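Side-chain contact in multiple PDZ domain protein (Mus musculus, PDB 4XH7), which probably acts as a scaffold in signalling, its fourth PDZ domain being of the type that binds the C-terminal tails of partner proteins: residues Thr16-Ile21 with Glu75-Asn80. Sequence-based numbering, arbitrary orientation.
Sequences TKWQRI and ELLEVN
A classic beta bulge in the PDZ sheet, where Leu77 and Glu78 of strand 75-79 both face Val106 on strand 102-110, lets these two successive side chains point toward the N-terminal helix 5-22, where Leu77 meets Trp18 and Glu78 meets both Trp18 and Lys17. The helix packs here against the sheet through Trp18, whose broad, flat indole also touches Val106 and Ile28. Leu77 suits the apolar face of that ring: Leu77 CB sits 3.8 Å from the centroid of the six-membered ring of Trp18, almost on the normal, in a CH-pi contact, while Leu77 CD1 lies 3.7 Å from Trp18 CE3. Ile21 CD1 takes the opposite face, so the indole is sandwiched between aliphatic groups. Its polar N-H, buried with the ring, needs an acceptor: Trp18 NE1 donates to Glu78 OE2 over 2.8 Å, at 156°, with OE2 in the indole plane but NE1 well above the carboxylate plane. Lys17, an exposed residue, has CG trans to the main-chain nitrogen (chi1 175°) and an extended chain that carries NZ across to the same oxygen; its charge probably favours an ionised Glu78. Lys17 NZ forms a 2.8 Å salt bridge to Glu78 OE2 from the other carboxylate face, and a water accepting from Lys17 NZ donates to Glu78 OE1 at 2.8 Å.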
ATOM      1  N   THR A  16      -9.619   1.640   9.930  1.00 23.73           N
ATOM      2  CA  THR A  16     -10.918   2.224  10.109  1.00 24.49           C
ATOM      3  C   THR A  16     -11.110   3.428   9.198  1.00 25.13           C
ATOM      4  O   THR A  16     -12.168   3.585   8.607  1.00 26.68           O
ATOM      5  CB  THR A  16     -11.130   2.625  11.591  1.00 31.46           C
ATOM      6  OG1 THR A  16     -11.302   1.435  12.368  1.00 36.19           O
ATOM      7  CG2 THR A  16     -12.347   3.444  11.742  1.00 32.95           C
ATOM      8  N   LYS A  17     -10.071   4.253   9.082  1.00 26.37           N
ATOM      9  CA  LYS A  17     -10.093   5.407   8.201  1.00 26.08           C
ATOM     10  C   LYS A  17     -10.439   5.009   6.776  1.00 23.20           C
ATOM     11  O   LYS A  17     -11.294   5.612   6.122  1.00 23.47           O
ATOM     12  CB  LYS A  17      -8.726   6.108   8.228  1.00 25.38           C
ATOM     13  CG  LYS A  17      -8.596   7.280   7.232  1.00 31.35           C
ATOM     14  CD  LYS A  17      -7.131   7.756   7.187  1.00 34.45           C
ATOM     15  CE  LYS A  17      -6.886   8.724   6.043  1.00 38.87           C
ATOM     16  NZ  LYS A  17      -5.468   9.168   6.043  1.00 41.35           N
ATOM     17  N   TRP A  18      -9.749   3.990   6.289  1.00 21.37           N
ATOM     18  CA  TRP A  18      -9.905   3.621   4.893  1.00 19.72           C
ATOM     19  C   TRP A  18     -11.142   2.775   4.673  1.00 21.18           C
ATOM     20  O   TRP A  18     -11.680   2.758   3.552  1.00 20.03           O
ATOM     21  CB  TRP A  18      -8.622   2.925   4.368  1.00 17.16           C
ATOM     22  CG  TRP A  18      -7.631   3.967   4.070  1.00 18.88           C
ATOM     23  CD1 TRP A  18      -6.599   4.382   4.870  1.00 19.61           C
ATOM     24  CD2 TRP A  18      -7.630   4.822   2.928  1.00 21.30           C
ATOM     25  NE1 TRP A  18      -5.924   5.430   4.264  1.00 21.67           N
ATOM     26  CE2 TRP A  18      -6.537   5.712   3.072  1.00 21.72           C
ATOM     27  CE3 TRP A  18      -8.423   4.892   1.772  1.00 19.99           C
ATOM     28  CZ2 TRP A  18      -6.205   6.667   2.099  1.00 20.70           C
ATOM     29  CZ3 TRP A  18      -8.100   5.866   0.808  1.00 20.92           C
ATOM     30  CH2 TRP A  18      -7.005   6.727   0.985  1.00 21.08           C
ATOM     31  N   GLN A  19     -11.615   2.077   5.710  1.00 21.59           N
ATOM     32  CA  GLN A  19     -12.928   1.439   5.579  1.00 26.08           C
ATOM     33  C   GLN A  19     -14.025   2.490   5.392  1.00 27.98           C
ATOM     34  O   GLN A  19     -14.941   2.320   4.567  1.00 22.35           O
ATOM     35  CB  GLN A  19     -13.220   0.541   6.798  1.00 23.48           C
ATOM     36  CG  GLN A  19     -12.396  -0.742   6.778  1.00 28.01           C
ATOM     37  CD  GLN A  19     -12.300  -1.385   8.133  1.00 34.24           C
ATOM     38  OE1 GLN A  19     -12.764  -0.824   9.130  1.00 35.45           O
ATOM     39  NE2 GLN A  19     -11.705  -2.568   8.184  1.00 30.50           N
ATOM     40  N   ARG A  20     -13.944   3.606   6.122  1.00 21.19           N
ATOM     41  CA  ARG A  20     -14.937   4.654   6.009  1.00 23.53           C
ATOM     42  C   ARG A  20     -14.826   5.348   4.635  1.00 24.74           C
ATOM     43  O   ARG A  20     -15.801   5.836   4.100  1.00 23.60           O
ATOM     44  CB  ARG A  20     -14.768   5.661   7.162  1.00 26.98           C
ATOM     45  CG  ARG A  20     -15.768   6.796   7.172  1.00 38.10           C
ATOM     46  N   ILE A  21     -13.633   5.352   4.031  1.00 22.19           N
ATOM     47  CA  ILE A  21     -13.484   5.934   2.715  1.00 19.43           C
ATOM     48  C   ILE A  21     -13.978   4.991   1.599  1.00 21.78           C
ATOM     49  O   ILE A  21     -14.725   5.412   0.707  1.00 19.67           O
ATOM     50  CB  ILE A  21     -11.994   6.327   2.468  1.00 18.54           C
ATOM     51  CG1 ILE A  21     -11.627   7.518   3.375  1.00 19.98           C
ATOM     52  CG2 ILE A  21     -11.776   6.682   0.987  1.00 19.81           C
ATOM     53  CD1 ILE A  21     -10.092   7.779   3.379  1.00 22.94           C
ATOM     54  N   GLU A  75      -5.036  -2.604  -4.743  1.00 16.58           N
ATOM     55  CA  GLU A  75      -5.011  -1.193  -5.094  1.00 16.74           C
ATOM     56  C   GLU A  75      -4.255  -0.405  -4.043  1.00 18.25           C
ATOM     57  O   GLU A  75      -4.503  -0.558  -2.853  1.00 20.21           O
ATOM     58  CB  GLU A  75      -6.431  -0.650  -5.236  1.00 17.54           C
ATOM     59  CG  GLU A  75      -6.393   0.835  -5.606  1.00 18.33           C
ATOM     60  CD  GLU A  75      -7.732   1.423  -6.004  1.00 24.43           C
ATOM     61  OE1 GLU A  75      -7.720   2.623  -6.391  1.00 23.03           O
ATOM     62  OE2 GLU A  75      -8.802   0.750  -5.903  1.00 25.59           O
ATOM     63  N   LEU A  76      -3.369   0.499  -4.475  1.00 17.52           N
ATOM     64  CA  LEU A  76      -2.608   1.338  -3.544  1.00 20.34           C
ATOM     65  C   LEU A  76      -3.456   2.498  -3.030  1.00 19.51           C
ATOM     66  O   LEU A  76      -4.028   3.216  -3.832  1.00 20.72           O
ATOM     67  CB  LEU A  76      -1.383   1.915  -4.235  1.00 16.56           C
ATOM     68  CG  LEU A  76      -0.408   0.868  -4.753  1.00 25.68           C
ATOM     69  CD1 LEU A  76       0.732   1.637  -5.436  1.00 29.71           C
ATOM     70  CD2 LEU A  76       0.154   0.048  -3.642  1.00 32.25           C
ATOM     71  N   LEU A  77      -3.517   2.684  -1.709  1.00 17.32           N
ATOM     72  CA  LEU A  77      -4.305   3.792  -1.137  1.00 16.68           C
ATOM     73  C   LEU A  77      -3.496   4.897  -0.452  1.00 17.09           C
ATOM     74  O   LEU A  77      -3.781   6.083  -0.650  1.00 19.15           O
ATOM     75  CB  LEU A  77      -5.341   3.267  -0.133  1.00 18.50           C
ATOM     76  CG  LEU A  77      -6.328   2.267  -0.732  1.00 18.10           C
ATOM     77  CD1 LEU A  77      -7.201   1.712   0.391  1.00 18.99           C
ATOM     78  CD2 LEU A  77      -7.163   2.897  -1.858  1.00 18.87           C
ATOM     79  N   GLU A  78      -2.496   4.519   0.338  1.00 19.23           N
ATOM     80  CA  GLU A  78      -1.775   5.453   1.190  1.00 20.84           C
ATOM     81  C   GLU A  78      -0.395   4.871   1.515  1.00 21.80           C
ATOM     82  O   GLU A  78      -0.244   3.643   1.673  1.00 22.04           O
ATOM     83  CB  GLU A  78      -2.561   5.709   2.477  1.00 23.63           C
ATOM     84  CG  GLU A  78      -1.904   6.701   3.413  1.00 29.95           C
ATOM     85  CD  GLU A  78      -2.651   6.818   4.745  1.00 30.45           C
ATOM     86  OE1 GLU A  78      -2.038   6.497   5.786  1.00 38.62           O
ATOM     87  OE2 GLU A  78      -3.816   7.270   4.735  1.00 33.62           O
ATOM     88  N   VAL A  79       0.634   5.719   1.599  1.00 18.78           N
ATOM     89  CA  VAL A  79       1.941   5.189   2.073  1.00 18.88           C
ATOM     90  C   VAL A  79       2.486   6.208   3.059  1.00 24.33           C
ATOM     91  O   VAL A  79       2.522   7.401   2.725  1.00 22.46           O
ATOM     92  CB  VAL A  79       2.991   4.974   0.944  1.00 21.52           C
ATOM     93  CG1 VAL A  79       2.688   3.720   0.140  1.00 27.92           C
ATOM     94  CG2 VAL A  79       3.083   6.174   0.002  1.00 20.28           C
ATOM     95  N   ASN A  80       2.889   5.765   4.250  1.00 23.35           N
ATOM     96  CA  ASN A  80       3.393   6.687   5.282  1.00 24.39           C
ATOM     97  C   ASN A  80       2.551   7.968   5.434  1.00 27.05           C
ATOM     98  O   ASN A  80       3.090   9.093   5.508  1.00 26.70           O
ATOM     99  CB  ASN A  80       4.844   7.048   4.983  1.00 25.90           C
ATOM    100  CG  ASN A  80       5.770   5.912   5.309  1.00 28.85           C
ATOM    101  OD1 ASN A  80       5.308   4.836   5.714  1.00 29.28           O
ATOM    102  ND2 ASN A  80       7.074   6.129   5.165  1.00 24.43           N
TER
HETATM  103  O   HOH W   1      -2.909   8.321   7.688  1.00 40.72           O